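Local coordinates for protein serine protease inhibitor (Schistosoma haematobium, PDB 3STO) that probably inhibits serine-type endopeptidases as a serpin-fold protein, at residues A[51-56]-A[119-124]; A[127-132]-A[143-148]; A[231-236]-A[373-378]; A[255-260]-A[293-298]. All coordinates share one frame; numbering follows the deposited sequence.

Contact 1: residues A[51-56]-A[119-124]; sequences GILLGS and TGIFVE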
loop_
_atom_site.group_PDB
_atom_site.type_symbol
_atom_site.label_atom_id
_atom_site.label_comp_id
_atom_site.label_asym_id
_atom_site.label_seq_id
_atom_site.Cartn_x
_atom_site.Cartn_y
_atom_site.Cartn_z
ATOM N N GLY A 51 -6.064 2.238 -12.543
ATOM C CA GLY A 51 -5.897 1.523 -13.780
ATOM C C GLY A 51 -7.169 0.855 -14.245
ATOM O O GLY A 51 -7.429 0.762 -15.440
ATOM N N ILE A 52 -7.974 0.370 -13.319
ATOM C CA ILE A 52 -9.153 -0.362 -13.740
ATOM C C ILE A 52 -10.100 0.515 -14.615
ATOM O O ILE A 52 -10.640 0.046 -15.622
ATOM C CB ILE A 52 -9.847 -1.004 -12.547
ATOM C CG1 ILE A 52 -10.573 -2.266 -12.972
ATOM C CG2 ILE A 52 -10.774 -0.018 -11.843
ATOM C CD1 ILE A 52 -10.954 -3.114 -11.795
ATOM N N LEU A 53 -10.247 1.793 -14.261
ATOM C CA LEU A 53 -11.116 2.722 -14.992
ATOM C C LEU A 53 -10.665 2.931 -16.436
ATOM O O LEU A 53 -11.474 2.993 -17.344
ATOM C CB LEU A 53 -11.218 4.055 -14.258
ATOM C CG LEU A 53 -11.824 3.922 -12.853
ATOM C CD1 LEU A 53 -11.876 5.258 -12.158
ATOM C CD2 LEU A 53 -13.215 3.319 -12.934
ATOM N N LEU A 54 -9.369 3.008 -16.648
ATOM C CA LEU A 54 -8.821 3.076 -17.990
ATOM C C LEU A 54 -8.750 1.702 -18.691
ATOM O O LEU A 54 -8.952 1.600 -19.900
ATOM C CB LEU A 54 -7.418 3.694 -17.933
ATOM C CG LEU A 54 -6.649 3.731 -19.237
ATOM C CD1 LEU A 54 -7.461 4.515 -20.285
ATOM C CD2 LEU A 54 -5.310 4.352 -19.014
ATOM N N GLY A 55 -8.422 0.649 -17.940
ATOM C CA GLY A 55 -8.255 -0.667 -18.524
ATOM C C GLY A 55 -9.595 -1.227 -18.958
ATOM O O GLY A 55 -9.671 -2.010 -19.887
ATOM N N SER A 56 -10.664 -0.807 -18.290
ATOM C CA SER A 56 -11.981 -1.361 -18.554
ATOM C C SER A 56 -12.739 -0.651 -19.663
ATOM O O SER A 56 -13.892 -1.013 -19.952
ATOM C CB SER A 56 -12.833 -1.300 -17.281
ATOM O OG SER A 56 -13.257 0.032 -17.009
ATOM N N THR A 119 -10.547 -3.791 -5.154
ATOM C CA THR A 119 -11.130 -2.513 -5.525
ATOM C C THR A 119 -12.656 -2.588 -5.584
ATOM O O THR A 119 -13.216 -3.404 -6.307
ATOM C CB THR A 119 -10.587 -2.013 -6.864
ATOM O OG1 THR A 119 -9.201 -1.715 -6.712
ATOM C CG2 THR A 119 -11.324 -0.751 -7.298
ATOM N N GLY A 120 -13.316 -1.745 -4.797
ATOM C CA GLY A 120 -14.751 -1.612 -4.880
ATOM C C GLY A 120 -15.106 -0.323 -5.587
ATOM O O GLY A 120 -14.649 0.763 -5.207
ATOM N N ILE A 121 -15.900 -0.450 -6.643
ATOM C CA ILE A 121 -16.422 0.693 -7.373
ATOM C C ILE A 121 -17.856 0.867 -6.894
ATOM O O ILE A 121 -18.684 -0.002 -7.125
ATOM C CB ILE A 121 -16.359 0.426 -8.904
ATOM C CG1 ILE A 121 -14.899 0.296 -9.382
ATOM C CG2 ILE A 121 -17.085 1.500 -9.687
ATOM C CD1 ILE A 121 -14.745 -0.165 -10.868
ATOM N N PHE A 122 -18.147 1.955 -6.185
ATOM C CA PHE A 122 -19.493 2.162 -5.662
ATOM C C PHE A 122 -20.214 3.294 -6.418
ATOM O O PHE A 122 -19.877 4.473 -6.274
ATOM C CB PHE A 122 -19.494 2.416 -4.140
ATOM C CG PHE A 122 -18.912 1.286 -3.336
ATOM C CD1 PHE A 122 -19.703 0.213 -2.951
ATOM C CD2 PHE A 122 -17.569 1.295 -2.965
ATOM C CE1 PHE A 122 -19.171 -0.836 -2.218
ATOM C CE2 PHE A 122 -17.021 0.242 -2.245
ATOM C CZ PHE A 122 -17.818 -0.821 -1.866
ATOM N N VAL A 123 -21.213 2.916 -7.213
ATOM C CA VAL A 123 -21.973 3.869 -8.025
ATOM C C VAL A 123 -23.442 3.966 -7.611
ATOM O O VAL A 123 -24.118 2.952 -7.372
ATOM C CB VAL A 123 -21.947 3.490 -9.509
ATOM C CG1 VAL A 123 -22.569 4.592 -10.327
ATOM C CG2 VAL A 123 -20.533 3.229 -9.967
ATOM N N GLU A 124 -23.919 5.202 -7.526
ATOM C CA GLU A 124 -25.336 5.501 -7.373
ATOM C C GLU A 124 -26.213 4.653 -8.327
ATOM O O GLU A 124 -25.917 4.530 -9.536
ATOM C CB GLU A 124 -25.551 7.004 -7.617
ATOM C CG GLU A 124 -27.003 7.418 -7.784
ATOM C CD GLU A 124 -27.815 7.045 -6.577
ATOM O OE1 GLU A 124 -27.422 7.497 -5.476
ATOM O OE2 GLU A 124 -28.814 6.290 -6.729
#

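Contact 2: residues A[127-132]-A[143-148]; sequences YEVERR and GELKQV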
loop_
_atom_site.group_PDB
_atom_site.type_symbol
_atom_site.label_atom_id
_atom_site.label_comp_id
_atom_site.label_asym_id
_atom_site.label_seq_id
_atom_site.Cartn_x
_atom_site.Cartn_y
_atom_site.Cartn_z
ATOM N N TYR A 127 -27.752 5.742 -11.907
ATOM C CA TYR A 127 -26.937 5.671 -13.123
ATOM C C TYR A 127 -27.057 4.348 -13.872
ATOM O O TYR A 127 -27.004 3.270 -13.279
ATOM C CB TYR A 127 -25.455 5.959 -12.819
ATOM C CG TYR A 127 -25.128 7.418 -12.593
ATOM C CD1 TYR A 127 -24.866 8.261 -13.664
ATOM C CD2 TYR A 127 -25.080 7.952 -11.317
ATOM C CE1 TYR A 127 -24.569 9.603 -13.474
ATOM C CE2 TYR A 127 -24.781 9.296 -11.111
ATOM C CZ TYR A 127 -24.530 10.114 -12.199
ATOM O OH TYR A 127 -24.227 11.443 -12.009
ATOM N N GLU A 128 -27.233 4.453 -15.188
ATOM C CA GLU A 128 -27.296 3.301 -16.071
ATOM C C GLU A 128 -25.876 2.869 -16.414
ATOM O O GLU A 128 -25.012 3.709 -16.629
ATOM C CB GLU A 128 -28.062 3.654 -17.354
ATOM C CG GLU A 128 -27.973 2.574 -18.451
ATOM C CD GLU A 128 -28.780 2.909 -19.710
ATOM O OE1 GLU A 128 -29.465 3.958 -19.744
ATOM O OE2 GLU A 128 -28.726 2.116 -20.674
ATOM N N VAL A 129 -25.645 1.566 -16.508
ATOM C CA VAL A 129 -24.295 1.063 -16.553
ATOM C C VAL A 129 -24.059 0.243 -17.804
ATOM O O VAL A 129 -24.653 -0.811 -17.979
ATOM C CB VAL A 129 -24.003 0.212 -15.286
ATOM C CG1 VAL A 129 -22.622 -0.470 -15.357
ATOM C CG2 VAL A 129 -24.154 1.072 -14.022
ATOM N N GLU A 130 -23.179 0.734 -18.677
ATOM C CA GLU A 130 -22.925 0.065 -19.946
ATOM C C GLU A 130 -22.671 -1.410 -19.674
ATOM O O GLU A 130 -21.936 -1.753 -18.762
ATOM C CB GLU A 130 -21.723 0.685 -20.678
ATOM C CG GLU A 130 -21.791 2.193 -20.936
ATOM C CD GLU A 130 -22.928 2.566 -21.851
ATOM O OE1 GLU A 130 -23.644 1.646 -22.286
ATOM O OE2 GLU A 130 -23.119 3.772 -22.141
ATOM N N ARG A 131 -23.282 -2.274 -20.474
ATOM C CA ARG A 131 -23.043 -3.716 -20.418
ATOM C C ARG A 131 -21.570 -4.116 -20.609
ATOM O O ARG A 131 -21.089 -5.053 -19.967
ATOM C CB ARG A 131 -23.908 -4.428 -21.468
ATOM N N ARG A 132 -20.854 -3.430 -21.498
ATOM C CA ARG A 132 -19.452 -3.784 -21.736
ATOM C C ARG A 132 -18.585 -3.528 -20.490
ATOM O O ARG A 132 -17.622 -4.256 -20.222
ATOM C CB ARG A 132 -18.885 -3.012 -22.921
ATOM C CG ARG A 132 -19.861 -2.859 -24.092
ATOM N N GLY A 143 -11.551 -6.696 -9.059
ATOM C CA GLY A 143 -12.473 -5.567 -9.122
ATOM C C GLY A 143 -13.935 -5.932 -8.938
ATOM O O GLY A 143 -14.392 -6.979 -9.406
ATOM N N GLU A 144 -14.685 -5.062 -8.268
ATOM C CA GLU A 144 -16.096 -5.324 -8.057
ATOM C C GLU A 144 -16.939 -4.050 -8.147
ATOM O O GLU A 144 -16.663 -3.036 -7.501
ATOM C CB GLU A 144 -16.306 -6.028 -6.726
ATOM C CG GLU A 144 -17.711 -6.514 -6.439
ATOM C CD GLU A 144 -17.805 -7.303 -5.119
ATOM O OE1 GLU A 144 -16.747 -7.603 -4.500
ATOM O OE2 GLU A 144 -18.941 -7.622 -4.697
ATOM N N LEU A 145 -17.987 -4.121 -8.956
ATOM C CA LEU A 145 -18.891 -3.006 -9.139
ATOM C C LEU A 145 -20.065 -3.236 -8.216
ATOM O O LEU A 145 -20.592 -4.334 -8.152
ATOM C CB LEU A 145 -19.367 -2.976 -10.592
ATOM C CG LEU A 145 -19.960 -1.694 -11.186
ATOM C CD1 LEU A 145 -20.795 -2.068 -12.374
ATOM C CD2 LEU A 145 -20.811 -0.925 -10.219
ATOM N N LYS A 146 -20.474 -2.206 -7.491
ATOM C CA LYS A 146 -21.607 -2.330 -6.587
ATOM C C LYS A 146 -22.464 -1.086 -6.703
ATOM O O LYS A 146 -22.019 0.032 -6.484
ATOM C CB LYS A 146 -21.140 -2.516 -5.142
ATOM C CG LYS A 146 -20.129 -3.674 -4.919
ATOM C CD LYS A 146 -20.817 -5.016 -4.699
ATOM N N GLN A 147 -23.713 -1.272 -7.072
ATOM C CA GLN A 147 -24.588 -0.129 -7.152
ATOM C C GLN A 147 -25.232 0.036 -5.794
ATOM O O GLN A 147 -25.435 -0.941 -5.059
ATOM C CB GLN A 147 -25.581 -0.304 -8.291
ATOM C CG GLN A 147 -24.909 -0.925 -9.507
ATOM C CD GLN A 147 -25.838 -1.034 -10.697
ATOM O OE1 GLN A 147 -26.712 -0.182 -10.891
ATOM N NE2 GLN A 147 -25.658 -2.089 -11.499
ATOM N N VAL A 148 -25.532 1.283 -5.459
ATOM C CA VAL A 148 -25.741 1.671 -4.079
ATOM C C VAL A 148 -26.605 2.918 -4.060
ATOM O O VAL A 148 -26.564 3.717 -4.989
ATOM C CB VAL A 148 -24.351 1.941 -3.396
ATOM C CG1 VAL A 148 -24.375 3.165 -2.513
ATOM C CG2 VAL A 148 -23.861 0.707 -2.645
#

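Contact 3: residues A[231-236]-A[373-378]; sequences MKYGKF and VDFHVT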
loop_
_atom_site.group_PDB
_atom_site.type_symbol
_atom_site.label_atom_id
_atom_site.label_comp_id
_atom_site.label_asym_id
_atom_site.label_seq_id
_atom_site.Cartn_x
_atom_site.Cartn_y
_atom_site.Cartn_z
HETATM N N MSE A 231 20.277 -12.452 9.771
HETATM C CA MSE A 231 19.474 -11.713 8.807
HETATM C C MSE A 231 20.326 -10.745 8.024
HETATM O O MSE A 231 21.485 -10.508 8.363
HETATM C CB MSE A 231 18.254 -11.039 9.459
HETATM C CG MSE A 231 18.536 -10.094 10.627
HETATM SE SE MSE A 231 16.901 -9.616 11.730
HETATM C CE MSE A 231 17.101 -10.934 13.220
ATOM N N LYS A 232 19.752 -10.216 6.956
ATOM C CA LYS A 232 20.440 -9.236 6.125
ATOM C C LYS A 232 20.442 -7.877 6.811
ATOM O O LYS A 232 19.438 -7.440 7.369
ATOM C CB LYS A 232 19.770 -9.154 4.762
ATOM C CG LYS A 232 20.128 -10.299 3.857
ATOM C CD LYS A 232 21.427 -10.006 3.156
ATOM C CE LYS A 232 21.687 -11.041 2.106
ATOM N NZ LYS A 232 20.479 -11.050 1.257
ATOM N N TYR A 233 21.586 -7.222 6.791
ATOM C CA TYR A 233 21.759 -6.032 7.590
ATOM C C TYR A 233 22.760 -5.122 6.916
ATOM O O TYR A 233 23.653 -5.578 6.207
ATOM C CB TYR A 233 22.265 -6.411 9.001
ATOM C CG TYR A 233 22.852 -5.240 9.742
ATOM C CD1 TYR A 233 24.217 -4.937 9.635
ATOM C CD2 TYR A 233 22.038 -4.393 10.503
ATOM C CE1 TYR A 233 24.775 -3.838 10.298
ATOM C CE2 TYR A 233 22.583 -3.280 11.169
ATOM C CZ TYR A 233 23.942 -3.001 11.062
ATOM O OH TYR A 233 24.469 -1.903 11.721
ATOM N N GLY A 234 22.619 -3.826 7.137
ATOM C CA GLY A 234 23.584 -2.888 6.608
ATOM C C GLY A 234 23.500 -1.592 7.382
ATOM O O GLY A 234 22.402 -1.192 7.800
ATOM N N LYS A 235 24.650 -0.927 7.541
ATOM C CA LYS A 235 24.732 0.387 8.169
ATOM C C LYS A 235 25.124 1.455 7.168
ATOM O O LYS A 235 26.120 1.317 6.471
ATOM C CB LYS A 235 25.753 0.363 9.289
ATOM C CG LYS A 235 25.921 1.677 10.009
ATOM C CD LYS A 235 26.229 1.422 11.513
ATOM C CE LYS A 235 27.631 1.885 11.902
ATOM N NZ LYS A 235 28.109 1.310 13.211
ATOM N N PHE A 236 24.341 2.528 7.098
ATOM C CA PHE A 236 24.573 3.550 6.099
ATOM C C PHE A 236 24.836 4.868 6.804
ATOM O O PHE A 236 23.953 5.701 6.969
ATOM C CB PHE A 236 23.398 3.598 5.121
ATOM C CG PHE A 236 23.143 2.267 4.436
ATOM C CD1 PHE A 236 22.363 1.289 5.048
ATOM C CD2 PHE A 236 23.719 1.983 3.203
ATOM C CE1 PHE A 236 22.152 0.075 4.449
ATOM C CE2 PHE A 236 23.489 0.770 2.576
ATOM C CZ PHE A 236 22.703 -0.191 3.208
ATOM N N VAL A 373 25.658 -7.444 15.912
ATOM C CA VAL A 373 24.964 -6.161 15.759
ATOM C C VAL A 373 23.723 -6.045 16.645
ATOM O O VAL A 373 22.943 -7.000 16.768
ATOM C CB VAL A 373 24.567 -5.972 14.266
ATOM C CG1 VAL A 373 23.145 -5.598 14.115
ATOM C CG2 VAL A 373 25.496 -4.994 13.587
ATOM N N ASP A 374 23.532 -4.891 17.281
ATOM C CA ASP A 374 22.246 -4.652 17.948
ATOM C C ASP A 374 21.339 -3.908 17.001
ATOM O O ASP A 374 21.772 -2.986 16.323
ATOM C CB ASP A 374 22.398 -3.840 19.218
ATOM C CG ASP A 374 22.961 -4.653 20.339
ATOM O OD1 ASP A 374 23.019 -5.888 20.177
ATOM O OD2 ASP A 374 23.349 -4.067 21.375
ATOM N N PHE A 375 20.088 -4.324 16.918
ATOM C CA PHE A 375 19.123 -3.577 16.114
ATOM C C PHE A 375 17.894 -3.447 16.976
ATOM O O PHE A 375 17.005 -4.309 16.940
ATOM C CB PHE A 375 18.798 -4.315 14.807
ATOM C CG PHE A 375 18.191 -3.446 13.748
ATOM C CD1 PHE A 375 18.992 -2.735 12.895
ATOM C CD2 PHE A 375 16.803 -3.361 13.596
ATOM C CE1 PHE A 375 18.428 -1.942 11.907
ATOM C CE2 PHE A 375 16.236 -2.570 12.625
ATOM C CZ PHE A 375 17.040 -1.850 11.782
ATOM N N HIS A 376 17.857 -2.383 17.770
ATOM C CA HIS A 376 16.822 -2.235 18.786
ATOM C C HIS A 376 15.873 -1.106 18.420
ATOM O O HIS A 376 16.253 0.049 18.410
ATOM C CB HIS A 376 17.463 -2.013 20.158
ATOM C CG HIS A 376 18.274 -3.172 20.622
ATOM N ND1 HIS A 376 19.078 -3.118 21.740
ATOM C CD2 HIS A 376 18.402 -4.425 20.124
ATOM C CE1 HIS A 376 19.676 -4.282 21.902
ATOM N NE2 HIS A 376 19.278 -5.095 20.934
ATOM N N VAL A 377 14.641 -1.465 18.076
ATOM C CA VAL A 377 13.724 -0.516 17.450
ATOM C C VAL A 377 13.012 0.219 18.594
ATOM O O VAL A 377 11.926 -0.160 18.999
ATOM C CB VAL A 377 12.748 -1.230 16.426
ATOM C CG1 VAL A 377 11.794 -0.258 15.781
ATOM C CG2 VAL A 377 13.525 -1.964 15.345
ATOM N N THR A 378 13.657 1.259 19.118
ATOM C CA THR A 378 13.202 1.922 20.335
ATOM C C THR A 378 12.781 3.385 20.119
ATOM O O THR A 378 12.494 4.108 21.081
ATOM C CB THR A 378 14.334 1.909 21.421
ATOM O OG1 THR A 378 15.511 2.491 20.867
ATOM C CG2 THR A 378 14.657 0.516 21.849
#

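Contact 4: residues A[255-260]-A[293-298]; sequences FVIVLP and LRLPKF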
loop_
_atom_site.group_PDB
_atom_site.type_symbol
_atom_site.label_atom_id
_atom_site.label_comp_id
_atom_site.label_asym_id
_atom_site.label_seq_id
_atom_site.Cartn_x
_atom_site.Cartn_y
_atom_site.Cartn_z
ATOM N N PHE A 255 10.274 -8.062 5.366
ATOM C CA PHE A 255 9.957 -6.871 6.128
ATOM C C PHE A 255 11.228 -6.093 6.349
ATOM O O PHE A 255 12.127 -6.589 6.999
ATOM C CB PHE A 255 9.359 -7.260 7.462
ATOM C CG PHE A 255 8.852 -6.108 8.260
ATOM C CD1 PHE A 255 7.763 -5.349 7.807
ATOM C CD2 PHE A 255 9.385 -5.842 9.512
ATOM C CE1 PHE A 255 7.237 -4.280 8.584
ATOM C CE2 PHE A 255 8.885 -4.779 10.298
ATOM C CZ PHE A 255 7.800 -4.000 9.816
ATOM N N VAL A 256 11.312 -4.902 5.763
ATOM C CA VAL A 256 12.499 -4.072 5.819
ATOM C C VAL A 256 12.289 -2.964 6.850
ATOM O O VAL A 256 11.315 -2.230 6.755
ATOM C CB VAL A 256 12.822 -3.503 4.433
ATOM C CG1 VAL A 256 14.001 -2.491 4.501
ATOM C CG2 VAL A 256 13.122 -4.665 3.451
ATOM N N ILE A 257 13.177 -2.887 7.852
ATOM C CA ILE A 257 13.142 -1.824 8.855
ATOM C C ILE A 257 14.281 -0.874 8.626
ATOM O O ILE A 257 15.418 -1.281 8.402
ATOM C CB ILE A 257 13.170 -2.360 10.289
ATOM C CG1 ILE A 257 12.152 -3.510 10.437
ATOM C CG2 ILE A 257 12.925 -1.232 11.333
ATOM C CD1 ILE A 257 12.590 -4.550 11.466
ATOM N N VAL A 258 13.955 0.410 8.612
ATOM C CA VAL A 258 14.958 1.434 8.426
ATOM C C VAL A 258 15.055 2.244 9.712
ATOM O O VAL A 258 14.129 2.978 10.059
ATOM C CB VAL A 258 14.627 2.387 7.263
ATOM C CG1 VAL A 258 15.773 3.370 7.060
ATOM C CG2 VAL A 258 14.380 1.606 5.983
ATOM N N LEU A 259 16.176 2.093 10.414
ATOM C CA LEU A 259 16.322 2.647 11.756
ATOM C C LEU A 259 17.380 3.742 11.746
ATOM O O LEU A 259 18.556 3.490 11.472
ATOM C CB LEU A 259 16.671 1.544 12.780
ATOM C CG LEU A 259 16.623 1.964 14.256
ATOM C CD1 LEU A 259 15.182 2.330 14.710
ATOM C CD2 LEU A 259 17.200 0.886 15.163
ATOM N N PRO A 260 16.956 4.976 12.031
ATOM C CA PRO A 260 17.914 6.087 12.152
ATOM C C PRO A 260 18.976 5.783 13.208
ATOM O O PRO A 260 18.685 5.167 14.244
ATOM C CB PRO A 260 17.039 7.240 12.614
ATOM C CG PRO A 260 15.661 6.882 12.129
ATOM C CD PRO A 260 15.575 5.400 12.327
ATOM N N LEU A 293 17.740 -8.423 17.627
ATOM C CA LEU A 293 16.662 -7.610 17.100
ATOM C C LEU A 293 15.601 -7.375 18.157
ATOM O O LEU A 293 15.070 -8.322 18.726
ATOM C CB LEU A 293 16.028 -8.303 15.884
ATOM C CG LEU A 293 14.700 -7.775 15.314
ATOM C CD1 LEU A 293 14.846 -6.346 14.856
ATOM C CD2 LEU A 293 14.188 -8.658 14.148
ATOM N N ARG A 294 15.273 -6.118 18.415
ATOM C CA ARG A 294 14.078 -5.840 19.211
ATOM C C ARG A 294 13.130 -5.011 18.410
ATOM O O ARG A 294 13.515 -4.027 17.788
ATOM C CB ARG A 294 14.414 -5.103 20.496
ATOM C CG ARG A 294 15.516 -5.742 21.295
ATOM C CD ARG A 294 15.456 -5.236 22.701
ATOM N NE ARG A 294 16.634 -5.618 23.437
ATOM C CZ ARG A 294 17.331 -4.772 24.171
ATOM N NH1 ARG A 294 16.944 -3.506 24.249
ATOM N NH2 ARG A 294 18.395 -5.191 24.828
ATOM N N LEU A 295 11.871 -5.386 18.477
ATOM C CA LEU A 295 10.889 -4.852 17.573
ATOM C C LEU A 295 9.559 -4.819 18.313
ATOM O O LEU A 295 9.092 -5.840 18.803
ATOM C CB LEU A 295 10.806 -5.737 16.297
ATOM C CG LEU A 295 9.841 -5.351 15.170
ATOM C CD1 LEU A 295 10.248 -3.996 14.557
ATOM C CD2 LEU A 295 9.714 -6.428 14.055
ATOM N N PRO A 296 8.928 -3.638 18.361
ATOM C CA PRO A 296 7.585 -3.514 18.941
ATOM C C PRO A 296 6.524 -4.361 18.188
ATOM O O PRO A 296 6.552 -4.495 16.959
ATOM C CB PRO A 296 7.281 -2.007 18.782
ATOM C CG PRO A 296 8.578 -1.374 18.458
ATOM C CD PRO A 296 9.395 -2.372 17.763
ATOM N N LYS A 297 5.586 -4.932 18.925
ATOM C CA LYS A 297 4.415 -5.469 18.286
ATOM C C LYS A 297 3.404 -4.318 18.197
ATOM O O LYS A 297 3.242 -3.549 19.125
ATOM C CB LYS A 297 3.856 -6.668 19.034
ATOM C CG LYS A 297 3.164 -6.347 20.277
ATOM C CD LYS A 297 2.873 -7.635 21.045
ATOM C CE LYS A 297 2.223 -8.682 20.160
ATOM N NZ LYS A 297 1.687 -9.829 20.982
ATOM N N PHE A 298 2.778 -4.162 17.038
ATOM C CA PHE A 298 1.851 -3.060 16.831
ATOM C C PHE A 298 0.884 -3.350 15.702
ATOM O O PHE A 298 1.067 -4.287 14.887
ATOM C CB PHE A 298 2.601 -1.760 16.522
ATOM C CG PHE A 298 3.418 -1.810 15.261
ATOM C CD1 PHE A 298 4.692 -2.361 15.264
ATOM C CD2 PHE A 298 2.910 -1.321 14.070
ATOM C CE1 PHE A 298 5.442 -2.409 14.090
ATOM C CE2 PHE A 298 3.659 -1.379 12.882
ATOM C CZ PHE A 298 4.921 -1.924 12.901
#

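Contact 1: residues A[51-56]-A[119-124]
Ile121 holds CG1 beside its backbone N, anti to the carbonyl carbon (chi1 -65°), and the extended second torsion (172°) sends CD1 off strand 119-124 toward Ile52 and Leu53 of the helix. Ile52 answers with its branch methyl: at chi1 -151° CG1 lies anti to the backbone N, which leaves CG2 between N and the carbonyl carbon and facing the strand. The two isoleucine side chains meet at an oblique angle, with Ile52 CG2 4.1 Å from Ile121 CD1. Leu53 reaches the same methyl from the next position of the helix, its CD2 lying 4.3 Å from Ile121 CD1. One methyl thus fits against two successive helix residues. Branched aliphatic side chains suit this place because the touching residues are all buried and their several methyls can fill an uneven surface. The backbones stay well apart, Ile52 CA being 8.7 Å from Thr119 CA, and side chains alone span the gap. Around the contact, Thr119 OG1 is hydrogen-bonded to Thr49 earlier in helix 43-55, while Leu188 of strand 186-197 touches both Leu53 and Ile121. Tyr93 of helix 82-101 and Ile137 of helix 131-138 pack on Ile52.

Contact 2: residues A[127-132]-A[143-148]
Val129 and Leu145 touch within a beta-alpha-beta crossover of the serpin fold, in which helix 131-138 connects the neighbouring parallel strands 112-124 and 143-148. Val129 belongs to the loop leading into that helix, and Leu145 to the strand that follows it. In Val129, CG1 is anti to the backbone N (chi1 174°) and CG2 is beside it, a setting that turns both methyls to the strand. Leu145 also carries its CG opposite its own N (chi1 -161°), which extends the branch out from the strand until the two side chains meet tip to tip. Both residues are compact and apolar, suited to a junction that the helix also covers: Asn134 touches both Val129 and Leu145, and Phe133 and Ile137 lie on Leu145. Toward the solvent the residue type changes. Gln147, two positions further on the same side of the strand, stretches its chain with an extended second torsion (-176°) and brings its amide near Val129, Gln147 OE1 lying a loose 4.2 Å from Val129 CG2; a long chain with a polar end serves well at this solvent-exposed position. Tyr127 turns its ring elsewhere, to Thr330 and Asn332, and Glu130 occupies the N-cap position of the helix. The closest approach in the contact is made by two methyls, Val129 CG1 and Leu145 CD1, 3.8 Å apart.

Contact 3: residues A[231-236]-A[373-378]
Tyr233, the residue with most surface buried here, spreads one ring face beneath the branched end of Val373. With CG anti to the backbone N (chi1 163°), the ring extends from strand 231-236 toward strand 373-376, and Val373 comes to meet it from the opposite direction. Both valine methyls lie over the same face. CG2 makes a CH-pi contact, standing 3.9 Å from the centroid of the Tyr233 ring and 29° off its normal; CG1 lies over the face's other side, 3.8 Å from Tyr233 CE2. A beta-branched residue suits the place, since its two methyls can rest side by side on one face of a flat ring. Phe375, two positions along on the same side of its strand, adds a second surface: its CD1 approaches the edge of the tyrosine ring, 4.0 Å from Tyr233 CE2, as the two side chains cross. Strand 287-305 pairs with both strands and runs between them, and Phe375 continues inward onto Val244, Ile257 and Leu259. Tyr233 OH is hydrogen-bonded to Glu242. Tyrosine therefore does double duty: its face contributes CH-pi attraction to an apolar cluster, while its hydroxyl, bonded to Glu242, does not enter that cluster without a partner.

Contact 4: residues A[255-260]-A[293-298]
Leu295 stands at the tight centre of this contact, wedging its two methyls against different residues of strand 255-260. CD1 meets the end of Ile257, with Leu295 CD1 3.9 Å from Ile257 CD1, and the other branch approaches the phenylalanine ring, Leu295 CD2 being 4.2 Å from Phe255 CE2. The extended first torsion of Leu295 (chi1 -179°) lifts the fork of the side chain clear of its own strand, where it can serve both neighbours. The strand segments run nearly at right angles, 96° between their directions and 11.1 Å apart at closest approach, as in two layers packed face to face through side chains. Packing slackens on both flanks: Leu293 CD1 is 4.5 Å from Ile257 CD1, and Phe298 CZ stays 4.7 Å from Phe255 CZ, its ring resting on Leu346 and Leu348. Alternation along strand 293-296 sets Arg294 away from this core, where it forms a salt bridge with Glu210; further on, Lys297 does the same with Glu350. Large aliphatic and aromatic residues fill the interior, and long charged ones suit the outer side. Across the contact the attraction is purely dispersive and hydrophobic, its specificity coming from shape and not from paired polar groups.

In the fold
The contacts form two pairs at opposite sides of the chain's centre, all inside one serpin domain. Contacts 1 and 2, with centres 9 Å apart, come first along the chain and in series; backbone pairing of the neighbouring parallel strands 112-124 and 143-148 joins them. Contacts 3 and 4 also lie 9 Å apart, contact 4 nested within the loop that contact 3 closes, and share strand 287-305, to which strand 373-376 is paired. Between the pairs the centres are about 36 to 49 Å apart, with nothing touching. One pair sets a helix and the loop before another helix against the sheet, the other packs strand on strand, and long strands bridge the elongated molecule between them.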